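Local structure of biphenyl-2,3-diol 1,2-dioxygenase III-related protein (Vibrio cholerae, 3EY8) at residues Val37-Gly40 against Ile44-Glu47; Pro22-Phe27 against Ile53-Leu58; Lys30-Lys35 against Asn123-Ser128; Val103-Ala108 against Ile112-Phe117. The protein probably works as a metal-dependent dioxygenase or glyoxalase-like enzyme of the vicinal oxygen chelate superfamily, and is known to bind calcium. The protein carries 9 engineered substitutions. All coordinates share one frame; numbering follows the deposited sequence.

The fold holds two four-stranded sheets with the same strand order, as in the paired modules of the glyoxalase superfamily. Contacts 1 and 2 belong to the sheet with strands 35-39, 43-48 and 51-57; their centres lie about 10 Å apart. Contacts 3 and 4, with centres about 13 Å apart, reach the other sheet through strands 103-107, 110-118 and 124-129. Helix 21-32 serves contacts 2 and 3, and so ties the two sheets together. Along the chain, contact 1 falls within the spans of contacts 2 and 3, contact 4 within that of contact 3, and contacts 2 and 3 interleave. Contacts 1 and 4 are hairpins about 28 Å apart between centres.

Contact 1. Residues Val37-Gly40 against Ile44-Glu47; sequences VSFG and IALE
V37 and A45 pair across a beta hairpin made by strands 35-39 and 43-48, at the outer edge of one sheet of the glyoxalase-type fold. The pairing is antiparallel and strongly twisted, with 138° between the strand directions. Two backbone bonds hold the V37-A45 pair: V37 N to A45 O at 2.8 Å and A45 N to V37 O at 3.0 Å. Both are close to straight. S38 and I44 form the next pair, which is non-hydrogen-bonded. There the CA-H of I44 makes a weaker contact with V37 O.

Side chains also meet on both faces. On the face of S38 and I44, CD1 of I44 meets CB of S38 at 3.6 Å. On the face of V37 and A45, the methyl of A45 lies at the edge of the F39 ring, 3.9 Å from CE1. F39 also packs on K52 and N54 of strand 51-57 and on T106 of the second subunit, so this ring links the hairpin to the dimer partner.

E47 comes up beside V37, and the two side chains cross at about a right angle. The E47 chain is extended beyond CG, which carries its carboxylate over the valine methyls. OE2 of E47 ends 3.5 Å from V37 CG2.

Contact 2. Residues Pro22-Phe27 against Ile53-Leu58; sequences PTTTKF and INLHQL. Engineered in segment 22-27: K26 (natural residue Asn).
L55 puts its CD1 methyl against two threonine methyls of helix 21-32. CG2 of T25 is 3.6 Å from L55 CD1, and CG2 of T24 is 3.8 Å from the same atom. The other leucine branch, CD2, touches only T24 within these segments, at 4.0 Å from T24 CG2. T24 and L55 reach toward each other and meet tip to tip. T25 comes in at a slant to the leucine.

The threonine torsions decide which branch faces the strand. In T24, CG2 is anti to the backbone N, and OG1 lies beside that N (chi1 -63°). The methyl can then meet L55, while OG1 bonds back to D20 O. T25 has the other setting (chi1 58°), with CG2 anti to the carbonyl carbon. Its methyl also faces L55. Thus each threonine gives a methyl to the apolar contact and keeps its hydroxyl apart from the leucine.

Nearer the start of the helix, the side chain of Q57 passes P22. OE1 of Q57 comes no nearer than 4.2 Å to P22 CD. Its hydrogen bond is to I21 N, so the strand's glutamine is tied to the first turn of the helix.

This is helix-on-sheet packing in a glyoxalase-type module. The helix and strand run nearly antiparallel, at 153°, with axes 10.0 Å apart. Strand 51-57 lies between strands 10-18 and 43-48. L46 packs beside L55 within the sheet. T24 touches V18 and T25 touches I44, on either flank of L55, and T25 also reaches A36 of strand 35-39.

Contact 3. Residues Lys30-Lys35 against Asn123-Ser128; sequences KVLGMK and NLIEVS
The end of helix 21-32 approaches strand 124-129 with the backbones well apart, the nearest pair of CA atoms being those of L32 and V127 at 9.0 Å. L32 bridges the gap, and it is met by I125 and V127, which point toward it from alternate positions of the strand. CD1 of L32 touches CG2 of I125 at 4.1 Å, and CD2 of L32 touches CG2 of V127 at 3.9 Å. L32 and V127 run alongside each other in opposite senses, and I125 lies aslant to the leucine. V127 sets CG1 anti to the backbone N (chi1 172°), which leaves CG2 beside that N as the branch that meets L32 CD2. All three residues are buried, and the contact is purely apolar.

In this glyoxalase-type fold the helix comes from one half of the chain and the strand from the other, so L32 joins the two halves. F117 of the adjacent strand packs on L32, I125 and V127, and I8 of the second subunit also packs on L32.

After L32 the chain leaves helical geometry at G33, which has positive phi (66°), and leads into strand 35-39. Between I125 and V127 sits E126, a calcium ligand whose site is empty in this chain; its OE2 is hydrogen-bonded to S114 OG.

Contact 4. Residues Val103-Ala108 against Ile112-Phe117; sequences VKRTGA and ITSFYF
R105 and Y116 meet over a beta hairpin formed by strands 103-107 and 110-118, the outer pair of the second sheet of this glyoxalase-type fold. Their side chains lie aslant, with the guanidinium and ring planes 42° apart. NE of R105 donates to OH of Y116 at 2.9 Å, in a bent bond of 141°. The hydroxyl sits at the guanidinium edge, somewhat tilted from its plane. The arginine chain bends at chi2 (-74°), which folds it back along its own strand. NH1 can then reach the carbonyl of K104, while NH2 has a long, weak ion pair with E100.

V103 fills the angle between these two groups. Its CG2 lies 3.4 Å above the guanidinium plane, over the centre. The same methyl is at the edge of the Y116 ring, 3.8 Å from CE1. One methyl therefore meets a face of one flat group and the edge of the other.

V103 pairs with S114 and R105 with I112, each through two backbone bonds. For the second pair these are R105 N to I112 O at 2.8 Å and I112 N to R105 O at 2.9 Å. K104 and T113 lie between as a non-hydrogen-bonded pair. S114 turns to the same face as R105, and its OG bonds to S128 and E126. It is thus a probable second-shell group for the calcium site, which holds no calcium in this chain.

Toward the turn, I112 leans over G107, where no side chain stands in its way. Its CG2 and CD1 both lie 3.8 Å from G107 CA.

Contact 1. Residues Val37-Gly40 against Ile44-Glu47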
loop_
_atom_site.group_PDB
_atom_site.type_symbol
_atom_site.label_atom_id
_atom_site.label_comp_id
_atom_site.label_asym_id
_atom_site.label_seq_id
_atom_site.Cartn_x
_atom_site.Cartn_y
_atom_site.Cartn_z
ATOM N N VAL B 37 -17.244 3.092 -0.593
ATOM C CA VAL B 37 -18.124 3.083 0.570
ATOM C C VAL B 37 -17.860 4.303 1.439
ATOM O O VAL B 37 -16.866 5.007 1.251
ATOM C CB VAL B 37 -17.930 1.815 1.427
ATOM C CG1 VAL B 37 -18.215 0.567 0.600
ATOM C CG2 VAL B 37 -16.511 1.771 1.984
ATOM N N SER B 38 -18.768 4.566 2.372
ATOM C CA SER B 38 -18.552 5.609 3.361
ATOM C C SER B 38 -18.898 5.085 4.744
ATOM O O SER B 38 -19.690 4.152 4.890
ATOM C CB SER B 38 -19.355 6.870 3.030
ATOM O OG SER B 38 -20.717 6.573 2.797
ATOM N N PHE B 39 -18.287 5.677 5.760
ATOM C CA PHE B 39 -18.504 5.237 7.127
ATOM C C PHE B 39 -18.196 6.363 8.097
ATOM O O PHE B 39 -17.594 7.367 7.717
ATOM C CB PHE B 39 -17.656 4.001 7.438
ATOM C CG PHE B 39 -16.177 4.208 7.257
ATOM C CD1 PHE B 39 -15.612 4.209 5.991
ATOM C CD2 PHE B 39 -15.347 4.382 8.354
ATOM C CE1 PHE B 39 -14.252 4.392 5.820
ATOM C CE2 PHE B 39 -13.982 4.564 8.190
ATOM C CZ PHE B 39 -13.435 4.570 6.920
ATOM N N GLY B 40 -18.626 6.197 9.344
ATOM C CA GLY B 40 -18.393 7.191 10.373
ATOM C C GLY B 40 -18.793 8.590 9.951
ATOM O O GLY B 40 -19.799 8.788 9.269
ATOM N N ILE B 44 -14.422 8.161 3.635
ATOM C CA ILE B 44 -14.623 7.486 2.356
ATOM C C ILE B 44 -13.525 6.454 2.112
ATOM O O ILE B 44 -12.351 6.697 2.409
ATOM C CB ILE B 44 -14.614 8.488 1.190
ATOM C CG1 ILE B 44 -15.669 9.583 1.397
ATOM C CG2 ILE B 44 -14.823 7.765 -0.139
ATOM C CD1 ILE B 44 -17.108 9.110 1.251
ATOM N N ALA B 45 -13.902 5.303 1.570
ATOM C CA ALA B 45 -12.926 4.271 1.244
ATOM C C ALA B 45 -13.300 3.526 -0.032
ATOM O O ALA B 45 -14.447 3.561 -0.478
ATOM C CB ALA B 45 -12.776 3.301 2.395
ATOM N N LEU B 46 -12.309 2.857 -0.612
ATOM C CA LEU B 46 -12.508 1.974 -1.757
ATOM C C LEU B 46 -12.199 0.533 -1.365
ATOM O O LEU B 46 -11.084 0.230 -0.931
ATOM C CB LEU B 46 -11.588 2.394 -2.900
ATOM C CG LEU B 46 -11.955 3.709 -3.586
ATOM C CD1 LEU B 46 -10.752 4.288 -4.320
ATOM C CD2 LEU B 46 -13.116 3.504 -4.531
ATOM N N GLU B 47 -13.175 -0.358 -1.529
ATOM C CA GLU B 47 -13.006 -1.760 -1.132
ATOM C C GLU B 47 -12.690 -2.673 -2.310
ATOM O O GLU B 47 -13.247 -2.525 -3.400
ATOM C CB GLU B 47 -14.260 -2.285 -0.411
ATOM C CG GLU B 47 -14.591 -1.571 0.886
ATOM C CD GLU B 47 -15.861 -2.094 1.552
ATOM O OE1 GLU B 47 -16.579 -2.926 0.945
ATOM O OE2 GLU B 47 -16.141 -1.657 2.684
#

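Contact 2. Residues Pro22-Phe27 against Ile53-Leu58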
loop_
_atom_site.group_PDB
_atom_site.type_symbol
_atom_site.label_atom_id
_atom_site.label_comp_id
_atom_site.label_asym_id
_atom_site.label_seq_id
_atom_site.Cartn_x
_atom_site.Cartn_y
_atom_site.Cartn_z
ATOM N N PRO B 22 -14.658 12.721 -5.026
ATOM C CA PRO B 22 -15.597 12.200 -6.033
ATOM C C PRO B 22 -14.938 11.776 -7.350
ATOM O O PRO B 22 -15.312 10.750 -7.918
ATOM C CB PRO B 22 -16.545 13.385 -6.268
ATOM C CG PRO B 22 -16.507 14.137 -4.972
ATOM C CD PRO B 22 -15.066 14.050 -4.541
ATOM N N THR B 23 -13.979 12.560 -7.829
ATOM C CA THR B 23 -13.257 12.232 -9.053
ATOM C C THR B 23 -12.541 10.895 -8.882
ATOM O O THR B 23 -12.595 10.004 -9.746
ATOM C CB THR B 23 -12.247 13.331 -9.393
ATOM O OG1 THR B 23 -12.958 14.545 -9.691
ATOM C CG2 THR B 23 -11.386 12.932 -10.582
ATOM N N THR B 24 -11.893 10.743 -7.736
ATOM C CA THR B 24 -11.186 9.506 -7.424
ATOM C C THR B 24 -12.114 8.286 -7.300
ATOM O O THR B 24 -11.835 7.234 -7.867
ATOM C CB THR B 24 -10.367 9.687 -6.153
ATOM O OG1 THR B 24 -9.366 10.688 -6.382
ATOM C CG2 THR B 24 -9.685 8.378 -5.749
ATOM N N THR B 25 -13.222 8.418 -6.575
ATOM C CA THR B 25 -14.115 7.273 -6.416
ATOM C C THR B 25 -14.732 6.862 -7.756
ATOM O O THR B 25 -14.797 5.668 -8.077
ATOM C CB THR B 25 -15.184 7.499 -5.320
ATOM O OG1 THR B 25 -15.956 8.658 -5.635
ATOM C CG2 THR B 25 -14.519 7.700 -3.958
ATOM N N LYS B 26 -15.151 7.843 -8.556
ATOM C CA LYS B 26 -15.684 7.540 -9.882
ATOM C C LYS B 26 -14.665 6.753 -10.703
ATOM O O LYS B 26 -15.003 5.764 -11.351
ATOM C CB LYS B 26 -16.072 8.817 -10.629
ATOM C CG LYS B 26 -17.323 9.506 -10.112
ATOM C CD LYS B 26 -17.712 10.655 -11.035
ATOM C CE LYS B 26 -18.894 11.444 -10.493
ATOM N NZ LYS B 26 -18.528 12.293 -9.327
ATOM N N PHE B 27 -13.416 7.200 -10.667
ATOM C CA PHE B 27 -12.350 6.535 -11.408
ATOM C C PHE B 27 -12.133 5.088 -10.970
ATOM O O PHE B 27 -12.157 4.170 -11.792
ATOM C CB PHE B 27 -11.047 7.328 -11.287
ATOM C CG PHE B 27 -9.899 6.727 -12.049
ATOM C CD1 PHE B 27 -9.083 5.774 -11.458
ATOM C CD2 PHE B 27 -9.638 7.117 -13.358
ATOM C CE1 PHE B 27 -8.018 5.215 -12.159
ATOM C CE2 PHE B 27 -8.585 6.568 -14.058
ATOM C CZ PHE B 27 -7.771 5.621 -13.459
ATOM N N ILE B 53 -8.695 0.975 0.451
ATOM C CA ILE B 53 -7.886 2.178 0.454
ATOM C C ILE B 53 -8.736 3.302 1.032
ATOM O O ILE B 53 -9.842 3.554 0.553
ATOM C CB ILE B 53 -7.449 2.525 -0.967
ATOM C CG1 ILE B 53 -6.432 1.497 -1.462
ATOM C CG2 ILE B 53 -6.881 3.939 -1.023
ATOM C CD1 ILE B 53 -6.216 1.530 -2.953
ATOM N N ASN B 54 -8.247 3.944 2.088
ATOM C CA ASN B 54 -8.933 5.100 2.651
ATOM C C ASN B 54 -8.560 6.335 1.849
ATOM O O ASN B 54 -7.406 6.493 1.439
ATOM C CB ASN B 54 -8.548 5.315 4.120
ATOM C CG ASN B 54 -9.221 4.321 5.070
ATOM O OD1 ASN B 54 -10.264 3.736 4.756
ATOM N ND2 ASN B 54 -8.627 4.142 6.247
ATOM N N LEU B 55 -9.533 7.205 1.619
ATOM C CA LEU B 55 -9.276 8.440 0.889
ATOM C C LEU B 55 -9.394 9.644 1.815
ATOM O O LEU B 55 -10.377 9.762 2.551
ATOM C CB LEU B 55 -10.269 8.591 -0.267
ATOM C CG LEU B 55 -10.233 7.484 -1.323
ATOM C CD1 LEU B 55 -11.321 7.691 -2.376
ATOM C CD2 LEU B 55 -8.847 7.399 -1.969
ATOM N N HIS B 56 -8.395 10.526 1.773
ATOM C CA HIS B 56 -8.475 11.849 2.400
ATOM C C HIS B 56 -8.452 12.891 1.296
ATOM O O HIS B 56 -7.679 12.776 0.349
ATOM C CB HIS B 56 -7.267 12.119 3.299
ATOM C CG HIS B 56 -7.173 11.225 4.496
ATOM N ND1 HIS B 56 -6.232 11.413 5.486
ATOM C CD2 HIS B 56 -7.898 10.144 4.867
ATOM C CE1 HIS B 56 -6.373 10.477 6.407
ATOM N NE2 HIS B 56 -7.377 9.694 6.054
ATOM N N GLN B 57 -9.282 13.918 1.406
ATOM C CA GLN B 57 -9.183 15.000 0.442
ATOM C C GLN B 57 -8.131 15.992 0.905
ATOM O O GLN B 57 -8.078 16.359 2.082
ATOM C CB GLN B 57 -10.522 15.697 0.227
ATOM C CG GLN B 57 -10.439 16.786 -0.836
ATOM C CD GLN B 57 -11.780 17.090 -1.468
ATOM O OE1 GLN B 57 -12.495 16.188 -1.920
ATOM N NE2 GLN B 57 -12.125 18.372 -1.515
ATOM N N LEU B 58 -7.275 16.404 -0.020
ATOM C CA LEU B 58 -6.253 17.394 0.283
ATOM C C LEU B 58 -6.919 18.610 0.928
ATOM O O LEU B 58 -7.883 19.158 0.390
ATOM C CB LEU B 58 -5.518 17.797 -0.995
ATOM C CG LEU B 58 -4.301 18.707 -0.833
ATOM C CD1 LEU B 58 -3.206 18.016 -0.043
ATOM C CD2 LEU B 58 -3.793 19.119 -2.204
#

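Contact 3. Residues Lys30-Lys35 against Asn123-Ser128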
loop_
_atom_site.group_PDB
_atom_site.type_symbol
_atom_site.label_atom_id
_atom_site.label_comp_id
_atom_site.label_asym_id
_atom_site.label_seq_id
_atom_site.Cartn_x
_atom_site.Cartn_y
_atom_site.Cartn_z
ATOM N N LYS B 30 -15.155 2.850 -11.868
ATOM C CA LYS B 30 -15.328 2.628 -13.301
ATOM C C LYS B 30 -14.166 1.859 -13.919
ATOM O O LYS B 30 -14.365 0.995 -14.774
ATOM C CB LYS B 30 -15.535 3.962 -14.020
ATOM C CG LYS B 30 -15.488 3.869 -15.533
ATOM C CD LYS B 30 -15.872 5.189 -16.181
ATOM C CE LYS B 30 -15.803 5.095 -17.701
ATOM N NZ LYS B 30 -16.591 6.167 -18.366
ATOM N N VAL B 31 -12.949 2.160 -13.476
ATOM C CA VAL B 31 -11.763 1.605 -14.116
ATOM C C VAL B 31 -11.312 0.286 -13.492
ATOM O O VAL B 31 -10.935 -0.638 -14.207
ATOM C CB VAL B 31 -10.607 2.635 -14.137
ATOM C CG1 VAL B 31 -9.361 2.049 -14.791
ATOM C CG2 VAL B 31 -11.046 3.889 -14.877
ATOM N N LEU B 32 -11.382 0.188 -12.168
ATOM C CA LEU B 32 -10.906 -1.009 -11.476
ATOM C C LEU B 32 -12.015 -1.824 -10.829
ATOM O O LEU B 32 -11.750 -2.852 -10.208
ATOM C CB LEU B 32 -9.863 -0.639 -10.423
ATOM C CG LEU B 32 -8.526 -0.219 -11.030
ATOM C CD1 LEU B 32 -7.491 0.003 -9.951
ATOM C CD2 LEU B 32 -8.055 -1.274 -12.031
ATOM N N GLY B 33 -13.253 -1.364 -10.970
ATOM C CA GLY B 33 -14.390 -2.082 -10.421
ATOM C C GLY B 33 -14.412 -2.155 -8.907
ATOM O O GLY B 33 -15.012 -3.061 -8.331
HETATM N N MSE B 34 -13.762 -1.205 -8.246
HETATM C CA MSE B 34 -13.758 -1.196 -6.790
HETATM C C MSE B 34 -15.086 -0.686 -6.260
HETATM O O MSE B 34 -15.888 -0.142 -7.007
HETATM C CB MSE B 34 -12.599 -0.368 -6.247
HETATM C CG MSE B 34 -11.259 -1.019 -6.511
HETATM SE SE MSE B 34 -9.801 -0.006 -5.774
HETATM C CE MSE B 34 -8.322 -1.131 -6.378
ATOM N N LYS B 35 -15.306 -0.876 -4.965
ATOM C CA LYS B 35 -16.567 -0.537 -4.325
ATOM C C LYS B 35 -16.336 0.658 -3.416
ATOM O O LYS B 35 -15.674 0.538 -2.388
ATOM C CB LYS B 35 -17.036 -1.742 -3.506
ATOM C CG LYS B 35 -18.434 -1.660 -2.927
ATOM C CD LYS B 35 -18.669 -2.865 -2.021
ATOM C CE LYS B 35 -20.142 -3.200 -1.882
ATOM N NZ LYS B 35 -20.348 -4.450 -1.098
ATOM N N ASN B 123 -1.070 9.083 -9.343
ATOM C CA ASN B 123 -0.582 7.844 -8.735
ATOM C C ASN B 123 -0.358 6.803 -9.825
ATOM O O ASN B 123 -1.132 6.728 -10.779
ATOM C CB ASN B 123 -1.574 7.326 -7.694
ATOM C CG ASN B 123 -1.721 8.273 -6.516
ATOM O OD1 ASN B 123 -0.729 8.675 -5.917
ATOM N ND2 ASN B 123 -2.963 8.626 -6.173
ATOM N N LEU B 124 0.706 6.013 -9.691
ATOM C CA LEU B 124 1.004 4.968 -10.660
ATOM C C LEU B 124 0.284 3.682 -10.285
ATOM O O LEU B 124 0.462 3.162 -9.176
ATOM C CB LEU B 124 2.507 4.701 -10.734
ATOM C CG LEU B 124 2.956 3.674 -11.780
ATOM C CD1 LEU B 124 2.563 4.113 -13.203
ATOM C CD2 LEU B 124 4.457 3.446 -11.680
ATOM N N ILE B 125 -0.531 3.178 -11.210
ATOM C CA ILE B 125 -1.286 1.955 -10.981
ATOM C C ILE B 125 -0.787 0.845 -11.897
ATOM O O ILE B 125 -0.715 0.996 -13.120
ATOM C CB ILE B 125 -2.809 2.176 -11.164
ATOM C CG1 ILE B 125 -3.295 3.382 -10.343
ATOM C CG2 ILE B 125 -3.579 0.918 -10.791
ATOM C CD1 ILE B 125 -3.049 3.269 -8.829
ATOM N N GLU B 126 -0.419 -0.271 -11.282
ATOM C CA GLU B 126 0.072 -1.435 -11.992
ATOM C C GLU B 126 -0.956 -2.532 -11.779
ATOM O O GLU B 126 -1.221 -2.925 -10.646
ATOM C CB GLU B 126 1.429 -1.850 -11.404
ATOM C CG GLU B 126 2.101 -3.028 -12.099
ATOM C CD GLU B 126 3.392 -3.433 -11.409
ATOM O OE1 GLU B 126 3.745 -2.814 -10.380
ATOM O OE2 GLU B 126 4.052 -4.375 -11.894
ATOM N N VAL B 127 -1.565 -2.999 -12.865
ATOM C CA VAL B 127 -2.529 -4.085 -12.786
ATOM C C VAL B 127 -1.879 -5.336 -13.347
ATOM O O VAL B 127 -1.287 -5.303 -14.431
ATOM C CB VAL B 127 -3.808 -3.744 -13.560
ATOM C CG1 VAL B 127 -4.728 -4.959 -13.643
ATOM C CG2 VAL B 127 -4.513 -2.567 -12.889
ATOM N N SER B 128 -1.969 -6.432 -12.601
ATOM C CA SER B 128 -1.143 -7.602 -12.898
ATOM C C SER B 128 -1.865 -8.929 -12.731
ATOM O O SER B 128 -2.898 -9.019 -12.063
ATOM C CB SER B 128 0.103 -7.601 -12.012
ATOM O OG SER B 128 0.755 -6.340 -12.044
#

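Contact 4. Residues Val103-Ala108 against Ile112-Phe117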
loop_
_atom_site.group_PDB
_atom_site.type_symbol
_atom_site.label_atom_id
_atom_site.label_comp_id
_atom_site.label_asym_id
_atom_site.label_seq_id
_atom_site.Cartn_x
_atom_site.Cartn_y
_atom_site.Cartn_z
ATOM N N VAL B 103 3.873 -6.443 -19.674
ATOM C CA VAL B 103 5.300 -6.662 -19.443
ATOM C C VAL B 103 5.527 -7.581 -18.249
ATOM O O VAL B 103 4.747 -7.587 -17.306
ATOM C CB VAL B 103 6.063 -5.331 -19.222
ATOM C CG1 VAL B 103 6.147 -4.543 -20.522
ATOM C CG2 VAL B 103 5.396 -4.506 -18.127
ATOM N N LYS B 104 6.595 -8.369 -18.303
ATOM C CA LYS B 104 6.905 -9.297 -17.223
ATOM C C LYS B 104 7.547 -8.560 -16.068
ATOM O O LYS B 104 8.489 -7.785 -16.255
ATOM C CB LYS B 104 7.848 -10.400 -17.711
ATOM C CG LYS B 104 7.192 -11.411 -18.633
ATOM C CD LYS B 104 8.149 -12.558 -18.938
ATOM C CE LYS B 104 7.442 -13.708 -19.636
ATOM N NZ LYS B 104 8.335 -14.890 -19.801
ATOM N N ARG B 105 7.038 -8.814 -14.869
ATOM C CA ARG B 105 7.580 -8.211 -13.657
ATOM C C ARG B 105 7.665 -9.231 -12.526
ATOM O O ARG B 105 7.285 -10.394 -12.681
ATOM C CB ARG B 105 6.716 -7.019 -13.237
ATOM C CG ARG B 105 6.662 -5.903 -14.271
ATOM C CD ARG B 105 7.974 -5.139 -14.296
ATOM N NE ARG B 105 7.880 -3.918 -15.093
ATOM C CZ ARG B 105 8.299 -3.816 -16.347
ATOM N NH1 ARG B 105 8.836 -4.863 -16.954
ATOM N NH2 ARG B 105 8.179 -2.665 -16.997
ATOM N N THR B 106 8.180 -8.794 -11.385
ATOM C CA THR B 106 8.292 -9.663 -10.231
ATOM C C THR B 106 7.234 -9.289 -9.206
ATOM O O THR B 106 7.197 -8.167 -8.717
ATOM C CB THR B 106 9.680 -9.562 -9.594
ATOM O OG1 THR B 106 10.678 -9.786 -10.598
ATOM C CG2 THR B 106 9.834 -10.595 -8.492
ATOM N N GLY B 107 6.353 -10.230 -8.906
ATOM C CA GLY B 107 5.365 -10.029 -7.866
ATOM C C GLY B 107 5.866 -10.614 -6.560
ATOM O O GLY B 107 6.929 -11.252 -6.508
ATOM N N ALA B 108 5.106 -10.385 -5.495
ATOM C CA ALA B 108 5.457 -10.887 -4.171
ATOM C C ALA B 108 5.717 -12.388 -4.176
ATOM O O ALA B 108 6.607 -12.870 -3.479
ATOM C CB ALA B 108 4.354 -10.547 -3.180
ATOM N N ILE B 112 4.961 -12.135 -12.492
ATOM C CA ILE B 112 3.663 -11.614 -12.890
ATOM C C ILE B 112 3.790 -10.924 -14.234
ATOM O O ILE B 112 4.894 -10.633 -14.694
ATOM C CB ILE B 112 3.111 -10.596 -11.876
ATOM C CG1 ILE B 112 4.050 -9.393 -11.772
ATOM C CG2 ILE B 112 2.880 -11.258 -10.520
ATOM C CD1 ILE B 112 3.591 -8.325 -10.776
ATOM N N THR B 113 2.649 -10.675 -14.865
ATOM C CA THR B 113 2.595 -9.845 -16.056
ATOM C C THR B 113 1.764 -8.601 -15.735
ATOM O O THR B 113 0.687 -8.715 -15.143
ATOM C CB THR B 113 1.979 -10.614 -17.230
ATOM O OG1 THR B 113 2.707 -11.839 -17.421
ATOM C CG2 THR B 113 2.043 -9.791 -18.499
ATOM N N SER B 114 2.266 -7.424 -16.116
ATOM C CA SER B 114 1.692 -6.155 -15.659
ATOM C C SER B 114 1.363 -5.202 -16.808
ATOM O O SER B 114 1.956 -5.284 -17.881
ATOM C CB SER B 114 2.681 -5.438 -14.718
ATOM O OG SER B 114 2.966 -6.188 -13.554
ATOM N N PHE B 115 0.417 -4.296 -16.566
ATOM C CA PHE B 115 0.285 -3.090 -17.377
ATOM C C PHE B 115 0.096 -1.888 -16.450
ATOM O O PHE B 115 -0.226 -2.062 -15.278
ATOM C CB PHE B 115 -0.806 -3.203 -18.462
ATOM C CG PHE B 115 -2.229 -3.237 -17.944
ATOM C CD1 PHE B 115 -3.002 -2.082 -17.912
ATOM C CD2 PHE B 115 -2.814 -4.433 -17.553
ATOM C CE1 PHE B 115 -4.321 -2.117 -17.472
ATOM C CE2 PHE B 115 -4.130 -4.470 -17.111
ATOM C CZ PHE B 115 -4.882 -3.310 -17.073
ATOM N N TYR B 116 0.329 -0.683 -16.965
ATOM C CA TYR B 116 0.415 0.508 -16.125
ATOM C C TYR B 116 -0.436 1.653 -16.649
ATOM O O TYR B 116 -0.568 1.845 -17.856
ATOM C CB TYR B 116 1.857 1.025 -16.075
ATOM C CG TYR B 116 2.872 0.094 -15.460
ATOM C CD1 TYR B 116 3.472 -0.898 -16.219
ATOM C CD2 TYR B 116 3.254 0.230 -14.134
ATOM C CE1 TYR B 116 4.409 -1.742 -15.673
ATOM C CE2 TYR B 116 4.189 -0.614 -13.575
ATOM C CZ TYR B 116 4.763 -1.598 -14.354
ATOM O OH TYR B 116 5.705 -2.444 -13.817
ATOM N N PHE B 117 -0.991 2.431 -15.733
ATOM C CA PHE B 117 -1.638 3.685 -16.088
ATOM C C PHE B 117 -1.659 4.557 -14.842
ATOM O O PHE B 117 -1.270 4.105 -13.768
ATOM C CB PHE B 117 -3.061 3.441 -16.600
ATOM C CG PHE B 117 -3.914 2.640 -15.662
ATOM C CD1 PHE B 117 -3.934 1.260 -15.742
ATOM C CD2 PHE B 117 -4.691 3.263 -14.700
ATOM C CE1 PHE B 117 -4.714 0.513 -14.871
ATOM C CE2 PHE B 117 -5.479 2.520 -13.823
ATOM C CZ PHE B 117 -5.486 1.143 -13.914
#